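Local atomic coordinates of CRISPR system Cmr subunit Cmr6 (PDB entry 4W8V), a protein that binds RNA as a subunit of the type III-B Cmr ribonucleoprotein complex, an RNA-guided CRISPR defence assembly that it caps together with Cmr1. Residues K82-A87 against E95-A100; L114-E119 against F219-L224. All blocks are in the same frame, centred on the assembly; numbering follows the deposited sequence.

How the contacts relate
The two contacts illustrate how helices pack in this C-terminal part of Cmr6, which carries the RAMP-superfamily region. Along the chain they come in series: contact 1 closes before contact 2 opens, and helix 93-96 of the first is followed directly by helix 108-116 of the second. Seven residues separate the segments of contact 1, 99 those of contact 2. Their centres lie about 20 Å apart and their nearest atoms about 10 Å, without touching. Helices 52-68 and 122-133 border both. The helices from 77-90 to 122-133 form an insertion between helix 52-68 and strand 143-149; contact 1 lies within it, and contact 2 joins it to core helix 212-228, which lies on the four-stranded sheet.

Contact 1: K82-A87 against E95-A100; sequences KTVQDA and EILSNA
Ala-87 and Ile-96 make the closest approach of an apolar contact, in which no hydrogen bond passes between helix 77-90 and the end of helix 93-96. The methyl of Ala-87 is approached by the far end of the isoleucine, CB of Ala-87 lying 3.5 Å from CD1 of Ile-96. The other branch reaches the preceding turn of helix 77-90, where CG2 of Ile-96 sits 4.1 Å from CG2 of Thr-83. Leu-97, the first residue to leave the helical conformation, crosses Val-84 at about a right angle. The two forks are matched methyl for methyl: CD1 of Leu-97 is 3.9 Å from CG1 of Val-84, and CD2 of Leu-97 is 4.1 Å from CG2 of Val-84.

Thr-83 has CG2 anti to its backbone nitrogen (chi1 -64° for OG1), which gives Ile-96 a methyl while OG1 hydrogen-bonds to the carbonyl oxygen of Lys-79 within the same helix.

This is local packing of two successive helices, closing their short connection just where the chain enters a type I turn from Leu-97 to Ala-100. Val-84 also rests on Tyr-64 and Leu-67 of helix 52-68, and Leu-97 on Ile-126 of helix 122-133.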
loop_
_atom_site.group_PDB
_atom_site.type_symbol
_atom_site.label_atom_id
_atom_site.label_comp_id
_atom_site.label_asym_id
_atom_site.label_seq_id
_atom_site.Cartn_x
_atom_site.Cartn_y
_atom_site.Cartn_z
ATOM N N LYS A 82 -11.781 -9.702 6.991
ATOM C CA LYS A 82 -12.810 -8.711 6.742
ATOM C C LYS A 82 -13.160 -8.014 8.052
ATOM O O LYS A 82 -13.397 -6.807 8.096
ATOM C CB LYS A 82 -14.042 -9.362 6.113
ATOM C CG LYS A 82 -15.117 -8.354 5.735
ATOM C CD LYS A 82 -16.089 -8.900 4.694
ATOM C CE LYS A 82 -16.943 -7.766 4.113
ATOM N NZ LYS A 82 -17.636 -6.959 5.164
ATOM N N THR A 83 -13.159 -8.787 9.130
ATOM C CA THR A 83 -13.409 -8.255 10.457
ATOM C C THR A 83 -12.346 -7.244 10.867
ATOM O O THR A 83 -12.674 -6.167 11.342
ATOM C CB THR A 83 -13.458 -9.375 11.505
ATOM O OG1 THR A 83 -14.567 -10.229 11.227
ATOM C CG2 THR A 83 -13.612 -8.797 12.899
ATOM N N VAL A 84 -11.077 -7.595 10.700
ATOM C CA VAL A 84 -9.993 -6.703 11.095
ATOM C C VAL A 84 -10.018 -5.431 10.240
ATOM O O VAL A 84 -9.852 -4.326 10.747
ATOM C CB VAL A 84 -8.607 -7.389 10.967
ATOM C CG1 VAL A 84 -7.484 -6.414 11.332
ATOM C CG2 VAL A 84 -8.536 -8.635 11.851
ATOM N N GLN A 85 -10.254 -5.600 8.943
ATOM C CA GLN A 85 -10.276 -4.493 7.994
ATOM C C GLN A 85 -11.408 -3.523 8.342
ATOM O O GLN A 85 -11.174 -2.317 8.528
ATOM C CB GLN A 85 -10.414 -5.049 6.561
ATOM C CG GLN A 85 -10.670 -4.050 5.448
ATOM C CD GLN A 85 -11.389 -4.693 4.270
ATOM O OE1 GLN A 85 -12.597 -4.943 4.328
ATOM N NE2 GLN A 85 -10.656 -4.987 3.213
ATOM N N ASP A 86 -12.625 -4.053 8.483
ATOM C CA ASP A 86 -13.788 -3.225 8.826
ATOM C C ASP A 86 -13.600 -2.526 10.156
ATOM O O ASP A 86 -14.043 -1.390 10.323
ATOM C CB ASP A 86 -15.073 -4.065 8.867
ATOM C CG ASP A 86 -15.561 -4.446 7.490
ATOM O OD1 ASP A 86 -15.000 -3.942 6.496
ATOM O OD2 ASP A 86 -16.526 -5.240 7.394
ATOM N N ALA A 87 -12.949 -3.202 11.102
ATOM C CA ALA A 87 -12.719 -2.635 12.425
ATOM C C ALA A 87 -11.791 -1.438 12.361
ATOM O O ALA A 87 -12.103 -0.377 12.886
ATOM C CB ALA A 87 -12.148 -3.674 13.357
ATOM N N GLU A 95 -11.475 -1.995 20.476
ATOM C CA GLU A 95 -12.581 -2.757 21.040
ATOM C C GLU A 95 -12.718 -4.133 20.399
ATOM O O GLU A 95 -12.789 -5.145 21.096
ATOM C CB GLU A 95 -13.887 -1.971 20.883
ATOM N N ILE A 96 -12.747 -4.167 19.071
ATOM C CA ILE A 96 -13.024 -5.400 18.341
ATOM C C ILE A 96 -11.873 -6.404 18.401
ATOM O O ILE A 96 -12.101 -7.616 18.425
ATOM C CB ILE A 96 -13.360 -5.103 16.859
ATOM C CG1 ILE A 96 -14.426 -4.005 16.771
ATOM C CG2 ILE A 96 -13.835 -6.362 16.144
ATOM C CD1 ILE A 96 -15.039 -3.832 15.401
ATOM N N LEU A 97 -10.640 -5.914 18.437
ATOM C CA LEU A 97 -9.489 -6.815 18.455
ATOM C C LEU A 97 -8.878 -6.961 19.846
ATOM O O LEU A 97 -7.689 -7.263 19.982
ATOM C CB LEU A 97 -8.421 -6.329 17.481
ATOM C CG LEU A 97 -8.904 -6.018 16.070
ATOM C CD1 LEU A 97 -7.711 -5.711 15.202
ATOM C CD2 LEU A 97 -9.710 -7.175 15.495
ATOM N N SER A 98 -9.699 -6.748 20.870
ATOM C CA SER A 98 -9.246 -6.798 22.255
ATOM C C SER A 98 -8.572 -8.124 22.585
ATOM O O SER A 98 -7.513 -8.154 23.214
ATOM C CB SER A 98 -10.425 -6.557 23.204
ATOM O OG SER A 98 -11.481 -7.472 22.950
ATOM N N ASN A 99 -9.183 -9.214 22.131
ATOM C CA ASN A 99 -8.744 -10.558 22.490
ATOM C C ASN A 99 -7.753 -11.156 21.492
ATOM O O ASN A 99 -7.601 -12.372 21.398
ATOM C CB ASN A 99 -9.961 -11.474 22.628
ATOM C CG ASN A 99 -11.073 -10.842 23.445
ATOM O OD1 ASN A 99 -10.823 -10.014 24.324
ATOM N ND2 ASN A 99 -12.311 -11.226 23.153
ATOM N N ALA A 100 -7.068 -10.294 20.751
ATOM C CA ALA A 100 -6.084 -10.758 19.790
ATOM C C ALA A 100 -4.842 -11.276 20.501
ATOM O O ALA A 100 -4.315 -10.630 21.407
ATOM C CB ALA A 100 -5.724 -9.647 18.824
#

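Contact 2: L114-E119 against F219-L224; sequences LRIFGE and FSLVKL
Ile-116 packs against Ser-220 and Leu-221 where the C-terminal end of helix 108-116 meets the middle of helix 212-228, the second helix of the ferredoxin-like (RRM-like) beta-alpha-beta-beta-alpha-beta fold of RAMP proteins. Ile-116 has the largest buried surface of the contact. Its CD1 comes to 3.5 Å from CB of Ser-220, and its CG2 lies 3.9 Å from the same carbon, so both branches of the isoleucine bear on one small residue. The small serine is consistent with the close approach of the backbones, CA of Ile-116 and CA of Ser-220 being 6.9 Å apart. The serine hydroxyl makes a weak hydrogen bond to the carbonyl of Glu-216, one turn earlier, and the contact itself is apolar.

Leu-221 divides its two methyls between neighbours. CD2 is a looser partner of CG1 of Ile-116, at 4.4 Å, while CD1 serves Phe-117, the first residue beyond the helix. Leu-221 also touches Thr-59 of helix 52-68, and both it and Phe-117 reach Leu-129 of helix 122-133. Chi1 of -71° swings the phenylalanine ring toward helix 212-228, and the turn about chi2 sets its edge to the leucine: CD1 of Leu-221 lies near the ring plane, 3.9 Å from CZ and 4.0 Å from CE2 of Phe-117.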
loop_
_atom_site.group_PDB
_atom_site.type_symbol
_atom_site.label_atom_id
_atom_site.label_comp_id
_atom_site.label_asym_id
_atom_site.label_seq_id
_atom_site.Cartn_x
_atom_site.Cartn_y
_atom_site.Cartn_z
ATOM N N LEU A 114 5.985 -8.754 12.935
ATOM C CA LEU A 114 6.367 -8.793 14.337
ATOM C C LEU A 114 7.805 -8.340 14.550
ATOM O O LEU A 114 8.152 -7.861 15.625
ATOM C CB LEU A 114 6.166 -10.209 14.884
ATOM C CG LEU A 114 4.689 -10.560 14.999
ATOM C CD1 LEU A 114 4.489 -12.061 15.192
ATOM C CD2 LEU A 114 4.076 -9.764 16.141
ATOM N N ARG A 115 8.639 -8.484 13.524
ATOM C CA ARG A 115 10.015 -8.005 13.609
ATOM C C ARG A 115 10.045 -6.477 13.685
ATOM O O ARG A 115 10.866 -5.913 14.406
ATOM C CB ARG A 115 10.846 -8.502 12.426
ATOM C CG ARG A 115 11.098 -10.003 12.434
ATOM C CD ARG A 115 12.076 -10.418 11.342
ATOM N NE ARG A 115 11.452 -11.225 10.291
ATOM C CZ ARG A 115 11.426 -12.555 10.276
ATOM N NH1 ARG A 115 11.984 -13.249 11.260
ATOM N NH2 ARG A 115 10.840 -13.197 9.275
ATOM N N ILE A 116 9.141 -5.819 12.958
ATOM C CA ILE A 116 9.065 -4.359 12.981
ATOM C C ILE A 116 8.693 -3.857 14.371
ATOM O O ILE A 116 9.281 -2.895 14.875
ATOM C CB ILE A 116 8.018 -3.781 11.991
ATOM C CG1 ILE A 116 8.129 -4.390 10.586
ATOM C CG2 ILE A 116 8.109 -2.269 11.944
ATOM C CD1 ILE A 116 9.473 -4.314 9.979
ATOM N N PHE A 117 7.719 -4.513 14.991
ATOM C CA PHE A 117 7.159 -4.004 16.235
ATOM C C PHE A 117 7.784 -4.590 17.493
ATOM O O PHE A 117 7.165 -4.561 18.555
ATOM C CB PHE A 117 5.654 -4.226 16.240
ATOM C CG PHE A 117 4.937 -3.338 15.281
ATOM C CD1 PHE A 117 4.703 -2.011 15.600
ATOM C CD2 PHE A 117 4.540 -3.803 14.043
ATOM C CE1 PHE A 117 4.062 -1.173 14.711
ATOM C CE2 PHE A 117 3.904 -2.969 13.150
ATOM C CZ PHE A 117 3.666 -1.651 13.483
ATOM N N GLY A 118 9.008 -5.098 17.359
ATOM C CA GLY A 118 9.796 -5.607 18.469
ATOM C C GLY A 118 9.055 -6.299 19.600
ATOM O O GLY A 118 8.150 -7.107 19.374
ATOM N N GLU A 119 9.437 -5.957 20.827
ATOM C CA GLU A 119 8.917 -6.615 22.017
ATOM C C GLU A 119 7.658 -5.940 22.546
ATOM O O GLU A 119 7.432 -5.905 23.754
ATOM N N PHE A 219 7.505 3.199 7.721
ATOM C CA PHE A 219 8.344 3.053 6.546
ATOM C C PHE A 219 8.664 1.586 6.285
ATOM O O PHE A 219 8.744 1.145 5.141
ATOM C CB PHE A 219 9.636 3.862 6.719
ATOM C CG PHE A 219 10.498 3.883 5.493
ATOM C CD1 PHE A 219 10.146 4.656 4.393
ATOM C CD2 PHE A 219 11.643 3.115 5.425
ATOM C CE1 PHE A 219 10.926 4.662 3.253
ATOM C CE2 PHE A 219 12.441 3.125 4.290
ATOM C CZ PHE A 219 12.080 3.901 3.203
ATOM N N SER A 220 8.838 0.834 7.361
ATOM C CA SER A 220 9.208 -0.568 7.262
ATOM C C SER A 220 8.029 -1.384 6.747
ATOM O O SER A 220 8.193 -2.319 5.974
ATOM C CB SER A 220 9.676 -1.084 8.622
ATOM O OG SER A 220 10.996 -0.660 8.884
ATOM N N LEU A 221 6.834 -1.001 7.166
ATOM C CA LEU A 221 5.639 -1.626 6.652
ATOM C C LEU A 221 5.479 -1.308 5.166
ATOM O O LEU A 221 5.113 -2.171 4.382
ATOM C CB LEU A 221 4.416 -1.175 7.458
ATOM C CG LEU A 221 4.321 -1.775 8.864
ATOM C CD1 LEU A 221 3.123 -1.221 9.597
ATOM C CD2 LEU A 221 4.262 -3.305 8.794
ATOM N N VAL A 222 5.791 -0.081 4.772
ATOM C CA VAL A 222 5.632 0.333 3.379
ATOM C C VAL A 222 6.583 -0.448 2.472
ATOM O O VAL A 222 6.194 -0.917 1.391
ATOM C CB VAL A 222 5.870 1.848 3.245
ATOM C CG1 VAL A 222 6.168 2.248 1.802
ATOM C CG2 VAL A 222 4.678 2.610 3.797
ATOM N N LYS A 223 7.826 -0.592 2.936
ATOM C CA LYS A 223 8.818 -1.443 2.305
ATOM C C LYS A 223 8.260 -2.832 2.086
ATOM O O LYS A 223 8.303 -3.377 0.981
ATOM C CB LYS A 223 10.080 -1.555 3.177
ATOM C CG LYS A 223 11.270 -0.720 2.742
ATOM C CD LYS A 223 12.464 -0.897 3.696
ATOM C CE LYS A 223 13.222 -2.191 3.416
ATOM N NZ LYS A 223 13.954 -2.140 2.118
ATOM N N LEU A 224 7.797 -3.417 3.182
ATOM C CA LEU A 224 7.255 -4.760 3.182
ATOM C C LEU A 224 6.130 -4.872 2.158
ATOM O O LEU A 224 6.081 -5.803 1.358
ATOM C CB LEU A 224 6.764 -5.107 4.590
ATOM C CG LEU A 224 6.289 -6.510 4.939
ATOM C CD1 LEU A 224 7.269 -7.561 4.439
ATOM C CD2 LEU A 224 6.129 -6.580 6.445
#